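Local coordinates for protein AA10A (Thermobifida fusca, PDB 5UIZ) that is a copper-dependent lytic polysaccharide monooxygenase of family AA10, which probably cleaves cellulose or related polysaccharides oxidatively, at residues I136-Q141 against D147-Y152; D90-N95 against T212-S217; H56-P61 against A80-N85. All coordinates share one frame; numbering follows the deposited sequence. Where two conformers were deposited one is given.

Overall arrangement
From the N terminus, contact 3 comes first: it closes a short, mostly helical loop by bringing residues 56-61, after helix 46-54, against the end of helix 79-82. Contact 2 then opens at residues 90-95 and closes more than a hundred residues later on strand 211-221. Contact 1, between strands 133-140 and 146-154, is nested inside that long loop and packs the two sheets of the core together. Contacts 1 and 2 meet where Leu138 CD1 lies 3.8 Å from Leu215 CD1. Contact 3 stands apart in the helical region, yet it touches contact 2 through Asn85 O, 3.6 Å from Tyr213 CE2.

Contact 1: residues I136-Q141 against D147-Y152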
# COMPACT_ATOMS: atom_id res chain seq x y z
N ILE A 136 9.25 -4.36 6.92
CA ILE A 136 7.97 -4.59 6.33
C ILE A 136 7.41 -5.86 6.92
O ILE A 136 8.03 -6.91 6.81
CB ILE A 136 8.07 -4.74 4.83
CG1 ILE A 136 8.74 -3.47 4.24
CG2 ILE A 136 6.70 -5.08 4.25
CD1 ILE A 136 8.03 -2.77 3.10
N HIS A 137 6.22 -5.76 7.51
CA HIS A 137 5.51 -6.92 8.04
C HIS A 137 4.18 -7.12 7.24
O HIS A 137 3.26 -6.27 7.23
CB HIS A 137 5.29 -6.71 9.53
CG HIS A 137 4.39 -7.69 10.16
ND1 HIS A 137 3.70 -7.41 11.31
CD2 HIS A 137 4.05 -8.95 9.79
CE1 HIS A 137 2.99 -8.47 11.64
NE2 HIS A 137 3.15 -9.41 10.72
N LEU A 138 4.14 -8.24 6.56
CA LEU A 138 3.03 -8.65 5.76
C LEU A 138 2.30 -9.70 6.56
O LEU A 138 2.92 -10.55 7.22
CB LEU A 138 3.53 -9.26 4.43
CG LEU A 138 2.36 -9.55 3.46
CD1 LEU A 138 2.25 -8.37 2.51
CD2 LEU A 138 2.41 -10.85 2.69
N TYR A 139 0.98 -9.63 6.53
CA TYR A 139 0.14 -10.67 7.06
C TYR A 139 -0.65 -11.21 5.90
O TYR A 139 -1.28 -10.45 5.20
CB TYR A 139 -0.80 -10.13 8.12
CG TYR A 139 -1.73 -11.14 8.73
CD1 TYR A 139 -1.26 -12.14 9.53
CD2 TYR A 139 -3.12 -11.03 8.59
CE1 TYR A 139 -2.10 -13.07 10.12
CE2 TYR A 139 -3.98 -11.93 9.23
CZ TYR A 139 -3.45 -12.96 9.99
OH TYR A 139 -4.29 -13.89 10.60
N ASP A 140 -0.66 -12.52 5.76
CA ASP A 140 -1.42 -13.19 4.72
C ASP A 140 -2.18 -14.32 5.37
O ASP A 140 -1.58 -15.33 5.72
CB ASP A 140 -0.43 -13.75 3.69
CG ASP A 140 -1.11 -14.70 2.68
OD1 ASP A 140 -2.36 -14.66 2.55
OD2 ASP A 140 -0.39 -15.51 2.06
N GLN A 141 -3.50 -14.19 5.51
CA GLN A 141 -4.29 -15.21 6.22
C GLN A 141 -4.31 -16.56 5.50
O GLN A 141 -4.36 -17.60 6.16
CB GLN A 141 -5.73 -14.72 6.50
CG GLN A 141 -6.40 -15.28 7.77
CD GLN A 141 -7.15 -16.58 7.59
OE1 GLN A 141 -7.47 -16.98 6.46
NE2 GLN A 141 -7.46 -17.24 8.70
N ASP A 147 6.50 -15.39 -4.22
CA ASP A 147 7.56 -15.60 -5.22
C ASP A 147 8.61 -14.54 -5.06
O ASP A 147 9.83 -14.81 -5.15
CB ASP A 147 7.04 -15.54 -6.62
CG ASP A 147 6.11 -16.65 -6.93
OD1 ASP A 147 6.05 -17.66 -6.19
OD2 ASP A 147 5.44 -16.54 -7.96
N TYR A 148 8.13 -13.35 -4.75
CA TYR A 148 9.01 -12.21 -4.42
C TYR A 148 8.19 -11.05 -3.85
O TYR A 148 6.98 -11.03 -3.96
CB TYR A 148 9.74 -11.72 -5.69
CG TYR A 148 8.79 -11.26 -6.80
CD1 TYR A 148 8.27 -9.97 -6.81
CD2 TYR A 148 8.44 -12.11 -7.82
CE1 TYR A 148 7.38 -9.56 -7.81
CE2 TYR A 148 7.57 -11.70 -8.82
CZ TYR A 148 7.06 -10.41 -8.82
OH TYR A 148 6.20 -10.02 -9.80
N PHE A 149 8.89 -10.10 -3.28
CA PHE A 149 8.36 -8.80 -2.95
C PHE A 149 9.24 -7.79 -3.63
O PHE A 149 10.48 -8.00 -3.65
CB PHE A 149 8.47 -8.54 -1.47
CG PHE A 149 7.63 -9.41 -0.63
CD1 PHE A 149 6.33 -9.02 -0.30
CD2 PHE A 149 8.13 -10.59 -0.14
CE1 PHE A 149 5.54 -9.82 0.49
CE2 PHE A 149 7.34 -11.39 0.67
CZ PHE A 149 6.04 -11.01 0.98
N LEU A 150 8.64 -6.76 -4.20
CA LEU A 150 9.39 -5.54 -4.63
C LEU A 150 8.98 -4.37 -3.76
O LEU A 150 7.82 -4.22 -3.47
CB LEU A 150 9.08 -5.21 -6.09
CG LEU A 150 9.42 -6.35 -7.03
CD1 LEU A 150 8.96 -6.07 -8.45
CD2 LEU A 150 10.91 -6.61 -7.01
N VAL A 151 9.92 -3.58 -3.28
CA VAL A 151 9.60 -2.45 -2.43
C VAL A 151 10.17 -1.22 -3.07
O VAL A 151 11.40 -1.13 -3.23
CB VAL A 151 10.15 -2.62 -1.01
CG1 VAL A 151 9.76 -1.43 -0.13
CG2 VAL A 151 9.61 -3.87 -0.37
N TYR A 152 9.26 -0.31 -3.45
CA TYR A 152 9.61 0.97 -3.99
C TYR A 152 9.36 2.07 -2.94
O TYR A 152 8.47 1.96 -2.09
CB TYR A 152 8.74 1.25 -5.21
CG TYR A 152 8.99 0.35 -6.38
CD1 TYR A 152 8.39 -0.89 -6.47
CD2 TYR A 152 9.80 0.77 -7.44
CE1 TYR A 152 8.63 -1.72 -7.52
CE2 TYR A 152 10.00 -0.05 -8.51
CZ TYR A 152 9.43 -1.31 -8.54
OH TYR A 152 9.64 -2.11 -9.58
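Set anti to the carbonyl carbon (chi1 -57°), CG1 of Ile136 turns toward strand 146-154, from where CD1 reaches Val151, while Phe149, whose CG is likewise anti to its carbonyl carbon (chi1 -67°), swings its ring toward Leu138. Ile136 and Val151 meet tip to tip: the CD1 methyl sits between the two branches of the valine, 3.9 Å from Val151 CG1 and 4.0 Å from Val151 CG2. The beta-branched valine suits a strand and offers a short, forked end to a longer isoleucine. Two residues along each strand, Leu138 places its methyls at the rim of the Phe149 ring instead of over a face. Leu138 CD2 lies near the ring plane, 4.0 Å from Phe149 CE1, and Leu138 CD1 approaches the same ring carbon at 4.1 Å. The ring also meets Trp204 and Phe187, so aromatic neighbours from strands 198-206 and 184-190 help fill the layer. Strand 133-140 belongs to the three-stranded antiparallel sheet and strand 146-154 to the mixed one; the contact thus joins the two layers of the immunoglobulin-like beta-sandwich of AA10 enzymes. Leu138 stands about 10 Å, side chain to ion, from the bound copper. With all four touching residues buried and aliphatic or aromatic, these sheets are held here by dispersion and the exclusion of water, without directional polar bonds across the pair.

Contact 2: residues D90-N95 against T212-S217; sequences DWVGGN and TYYLCS
Residues Val92 to Asn95 form a type I' beta turn, closed by the backbone bond from Asn95 N to Val92 O, with Gly93 and Gly94 at its two positive-phi corners, which glycine readily accepts. Val92 turns its side chain toward strand 211-221 and meets Tyr214 coming from the opposite direction. With CG1 anti to the backbone N (chi1 170°) and CG2 anti to the carbonyl carbon, both valine methyls flank the phenol oxygen: Tyr214 OH packs 3.4 Å from Val92 CG1 and 3.5 Å from Val92 CG2, and CG2 is near the ring plane at its edge. A compact forked residue fits this end of a long aromatic, whose hydroxyl is hydrogen-bonded to His96 ND1. Beside this van der Waals contact, Thr212 OG1, a small hydroxyl on a short side chain, reaches two waters. Water 1 lies 2.9 Å from Thr212 OG1 and accepts from Val92 N at 3.1 Å; water 2 lies 3.0 Å from that same oxygen and accepts from Gly94 N. Outside the pair, Gly93 N donates to Asp210 OD2. Solvent thus completes the interface, satisfying two turn amides and linking the turn to the hydroxyl of Thr212 through water.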
# COMPACT_ATOMS: atom_id res chain seq x y z
N ASP A 90 -5.06 -10.32 -10.72
CA ASP A 90 -4.69 -11.59 -11.30
C ASP A 90 -4.15 -11.38 -12.73
O ASP A 90 -4.57 -10.45 -13.43
CB ASP A 90 -5.90 -12.51 -11.39
CG ASP A 90 -6.37 -13.03 -10.02
OD1 ASP A 90 -5.60 -13.15 -9.02
OD2 ASP A 90 -7.56 -13.34 -9.99
N TRP A 91 -3.22 -12.24 -13.12
CA TRP A 91 -2.75 -12.37 -14.48
C TRP A 91 -2.01 -11.09 -14.96
O TRP A 91 -2.10 -10.69 -16.11
CB TRP A 91 -3.94 -12.77 -15.41
CG TRP A 91 -4.46 -14.14 -15.14
CD1 TRP A 91 -5.69 -14.46 -14.64
CD2 TRP A 91 -3.79 -15.40 -15.41
NE1 TRP A 91 -5.82 -15.84 -14.55
CE2 TRP A 91 -4.68 -16.43 -15.04
CE3 TRP A 91 -2.54 -15.74 -15.92
CZ2 TRP A 91 -4.35 -17.79 -15.15
CZ3 TRP A 91 -2.21 -17.08 -16.03
CH2 TRP A 91 -3.12 -18.10 -15.67
N VAL A 92 -1.28 -10.49 -14.04
CA VAL A 92 -0.41 -9.38 -14.38
C VAL A 92 0.82 -9.86 -15.20
O VAL A 92 1.36 -9.09 -15.98
CB VAL A 92 0.01 -8.58 -13.12
CG1 VAL A 92 1.12 -7.56 -13.42
CG2 VAL A 92 -1.20 -7.85 -12.54
N GLY A 93 1.27 -11.10 -15.00
CA GLY A 93 2.42 -11.66 -15.75
C GLY A 93 3.72 -10.90 -15.58
O GLY A 93 4.59 -10.87 -16.48
N GLY A 94 3.88 -10.26 -14.41
CA GLY A 94 5.08 -9.50 -14.10
C GLY A 94 5.04 -8.09 -14.67
O GLY A 94 5.92 -7.30 -14.42
N ASN A 95 4.02 -7.75 -15.45
CA ASN A 95 4.02 -6.47 -16.15
C ASN A 95 3.31 -5.39 -15.31
O ASN A 95 2.27 -4.86 -15.70
CB ASN A 95 3.41 -6.64 -17.54
CG ASN A 95 4.38 -7.31 -18.51
OD1 ASN A 95 5.58 -7.23 -18.35
ND2 ASN A 95 3.85 -7.95 -19.51
N THR A 212 -1.13 -10.76 -7.69
CA THR A 212 -0.20 -9.79 -7.25
C THR A 212 -0.96 -8.75 -6.43
O THR A 212 -1.95 -8.21 -6.89
CB THR A 212 0.50 -9.13 -8.44
OG1 THR A 212 1.12 -10.12 -9.26
CG2 THR A 212 1.57 -8.20 -7.94
N TYR A 213 -0.43 -8.47 -5.23
CA TYR A 213 -0.91 -7.42 -4.34
C TYR A 213 -0.10 -6.16 -4.44
O TYR A 213 1.17 -6.20 -4.56
CB TYR A 213 -0.87 -7.94 -2.91
CG TYR A 213 -1.83 -9.08 -2.71
CD1 TYR A 213 -1.53 -10.35 -3.17
CD2 TYR A 213 -3.05 -8.89 -2.07
CE1 TYR A 213 -2.42 -11.40 -3.00
CE2 TYR A 213 -3.95 -9.93 -1.89
CZ TYR A 213 -3.63 -11.19 -2.38
OH TYR A 213 -4.50 -12.23 -2.21
N TYR A 214 -0.82 -5.05 -4.36
CA TYR A 214 -0.28 -3.71 -4.53
C TYR A 214 -0.59 -2.86 -3.30
O TYR A 214 -1.72 -2.49 -3.05
CB TYR A 214 -0.81 -3.07 -5.81
CG TYR A 214 -0.35 -3.82 -7.04
CD1 TYR A 214 0.97 -3.76 -7.45
CD2 TYR A 214 -1.22 -4.60 -7.77
CE1 TYR A 214 1.39 -4.47 -8.58
CE2 TYR A 214 -0.80 -5.35 -8.85
CZ TYR A 214 0.47 -5.28 -9.26
OH TYR A 214 0.87 -5.98 -10.39
N LEU A 215 0.45 -2.55 -2.55
CA LEU A 215 0.33 -2.10 -1.17
C LEU A 215 1.03 -0.80 -0.94
O LEU A 215 2.24 -0.78 -0.85
CB LEU A 215 0.90 -3.18 -0.24
CG LEU A 215 0.26 -4.56 -0.53
CD1 LEU A 215 0.99 -5.74 0.10
CD2 LEU A 215 -1.24 -4.56 -0.20
N CYS A 216 0.26 0.30 -0.92
CA CYS A 216 0.80 1.63 -0.60
C CYS A 216 0.71 1.92 0.91
O CYS A 216 -0.36 1.76 1.53
CB CYS A 216 0.06 2.77 -1.32
SG CYS A 216 0.40 2.90 -3.10
N SER A 217 1.83 2.40 1.45
CA SER A 217 1.96 2.79 2.85
C SER A 217 2.57 4.17 2.98
O SER A 217 3.67 4.42 2.46
CB SER A 217 2.81 1.84 3.62
OG SER A 217 2.29 0.52 3.56
O HOH W 1 -1.04 -10.93 -10.99
O HOH W 2 2.57 -10.96 -11.72

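Contact 3: residues H56-P61 against A80-N85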
# COMPACT_ATOMS: atom_id res chain seq x y z
N HIS A 56 -14.72 0.76 13.36
CA HIS A 56 -15.65 0.67 14.46
C HIS A 56 -16.49 1.94 14.52
O HIS A 56 -17.39 2.02 15.33
CB HIS A 56 -14.88 0.58 15.76
CG HIS A 56 -14.18 1.84 16.12
ND1 HIS A 56 -13.05 2.28 15.46
CD2 HIS A 56 -14.46 2.78 17.05
CE1 HIS A 56 -12.66 3.43 15.98
NE2 HIS A 56 -13.51 3.76 16.94
N ASP A 57 -16.19 2.92 13.67
CA ASP A 57 -16.84 4.19 13.69
C ASP A 57 -16.80 4.83 12.32
O ASP A 57 -16.39 5.99 12.17
CB ASP A 57 -16.15 5.09 14.69
CG ASP A 57 -16.99 6.29 15.08
OD1 ASP A 57 -18.23 6.29 14.80
OD2 ASP A 57 -16.39 7.24 15.62
N HIS A 58 -17.27 4.08 11.34
CA HIS A 58 -17.01 4.38 9.94
C HIS A 58 -17.88 5.51 9.36
O HIS A 58 -17.62 6.00 8.26
CB HIS A 58 -17.02 3.11 9.08
CG HIS A 58 -18.38 2.65 8.65
ND1 HIS A 58 -19.20 1.89 9.45
CD2 HIS A 58 -19.06 2.85 7.49
CE1 HIS A 58 -20.32 1.62 8.80
NE2 HIS A 58 -20.25 2.17 7.60
N LEU A 59 -18.90 5.92 10.10
CA LEU A 59 -19.80 6.97 9.61
C LEU A 59 -19.61 8.25 10.41
O LEU A 59 -20.38 9.18 10.22
CB LEU A 59 -21.25 6.46 9.65
CG LEU A 59 -21.58 5.29 8.70
CD1 LEU A 59 -22.96 4.71 8.94
CD2 LEU A 59 -21.40 5.63 7.22
N ASN A 60 -18.57 8.33 11.23
CA ASN A 60 -18.41 9.47 12.11
C ASN A 60 -18.06 10.67 11.28
O ASN A 60 -17.00 10.71 10.67
CB ASN A 60 -17.31 9.22 13.15
CG ASN A 60 -17.12 10.38 14.15
OD1 ASN A 60 -17.49 11.52 13.93
ND2 ASN A 60 -16.47 10.06 15.25
N PRO A 61 -18.93 11.69 11.30
CA PRO A 61 -18.62 12.93 10.52
C PRO A 61 -17.32 13.66 10.90
O PRO A 61 -16.76 14.33 10.04
CB PRO A 61 -19.85 13.84 10.79
CG PRO A 61 -20.30 13.40 12.15
CD PRO A 61 -20.17 11.88 12.10
N ALA A 80 -13.45 -0.84 0.28
CA ALA A 80 -11.98 -0.64 0.25
C ALA A 80 -11.39 -0.95 1.59
O ALA A 80 -10.29 -1.46 1.64
CB ALA A 80 -11.57 0.76 -0.19
N MET A 81 -12.12 -0.64 2.67
CA MET A 81 -11.70 -0.98 4.00
C MET A 81 -12.23 -2.35 4.50
O MET A 81 -11.50 -3.08 5.13
CB MET A 81 -12.13 0.12 4.95
CG MET A 81 -11.16 1.29 5.00
SD MET A 81 -10.89 2.13 3.41
CE MET A 81 -12.55 2.84 3.14
N TRP A 82 -13.51 -2.67 4.28
CA TRP A 82 -14.04 -3.96 4.76
C TRP A 82 -13.29 -5.11 4.12
O TRP A 82 -13.02 -6.07 4.80
CB TRP A 82 -15.54 -4.15 4.53
CG TRP A 82 -16.45 -3.09 5.14
CD1 TRP A 82 -17.44 -2.45 4.50
CD2 TRP A 82 -16.44 -2.58 6.48
NE1 TRP A 82 -18.09 -1.57 5.36
CE2 TRP A 82 -17.49 -1.67 6.59
CE3 TRP A 82 -15.67 -2.87 7.62
CZ2 TRP A 82 -17.75 -0.97 7.76
CZ3 TRP A 82 -15.92 -2.21 8.77
CH2 TRP A 82 -16.95 -1.24 8.83
N ASN A 83 -12.96 -4.97 2.84
CA ASN A 83 -12.19 -5.96 2.11
C ASN A 83 -10.76 -5.43 1.94
O ASN A 83 -10.21 -5.43 0.83
CB ASN A 83 -12.84 -6.23 0.73
CG ASN A 83 -14.26 -6.75 0.81
OD1 ASN A 83 -14.54 -7.65 1.59
ND2 ASN A 83 -15.15 -6.22 -0.01
N TRP A 84 -10.16 -4.98 3.05
CA TRP A 84 -8.81 -4.42 3.01
C TRP A 84 -7.76 -5.39 2.50
O TRP A 84 -6.79 -4.94 1.93
CB TRP A 84 -8.35 -3.83 4.36
CG TRP A 84 -8.35 -4.79 5.47
CD1 TRP A 84 -9.30 -4.95 6.39
CD2 TRP A 84 -7.34 -5.77 5.75
NE1 TRP A 84 -8.99 -5.97 7.22
CE2 TRP A 84 -7.77 -6.47 6.87
CE3 TRP A 84 -6.12 -6.08 5.18
CZ2 TRP A 84 -7.03 -7.49 7.43
CZ3 TRP A 84 -5.40 -7.08 5.70
CH2 TRP A 84 -5.83 -7.78 6.83
N ASN A 85 -7.97 -6.70 2.68
CA ASN A 85 -7.03 -7.74 2.29
C ASN A 85 -7.16 -8.16 0.83
O ASN A 85 -6.54 -9.15 0.42
CB ASN A 85 -7.22 -9.00 3.16
CG ASN A 85 -8.60 -9.63 3.01
OD1 ASN A 85 -9.49 -9.06 2.36
ND2 ASN A 85 -8.79 -10.80 3.60
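His58 and Trp82 form a T-shaped (edge-to-face) aromatic pair at the surface, joining the loop after helix 46-54 to helix 79-82; the tryptophan presents the edge of its six-membered ring to a face of the imidazole. The planes stand at 77° and the centroids are 5.0 Å apart. Trp82 CZ2 lies over the centre of the histidine ring, so the C-H edge meets its pi cloud. A chi1 of 83° puts the imidazole there, with His58 CG between the backbone N and the carbonyl carbon. On the opposite face of the imidazole rests Leu59 CG. Trp74 of helix 68-76 meets both rings, edge-to-face with Trp82. With an alanine in place of His58, the CZ2 edge of Trp82 would probably lose its aromatic face, and a gap would be likely between Trp82 and Leu59. Further out, the histidine is carried by a type I turn from Asp57 to Asn60. Asparagine suits the end of this turn because its amide works both ways: Asn60 OD1 accepts from Asn62 N, while Asn60 ND2 donates to Asp57 OD2 at 2.8 Å (N-H...O angle 157°), on the syn side of the carboxylate but tilted out of its plane.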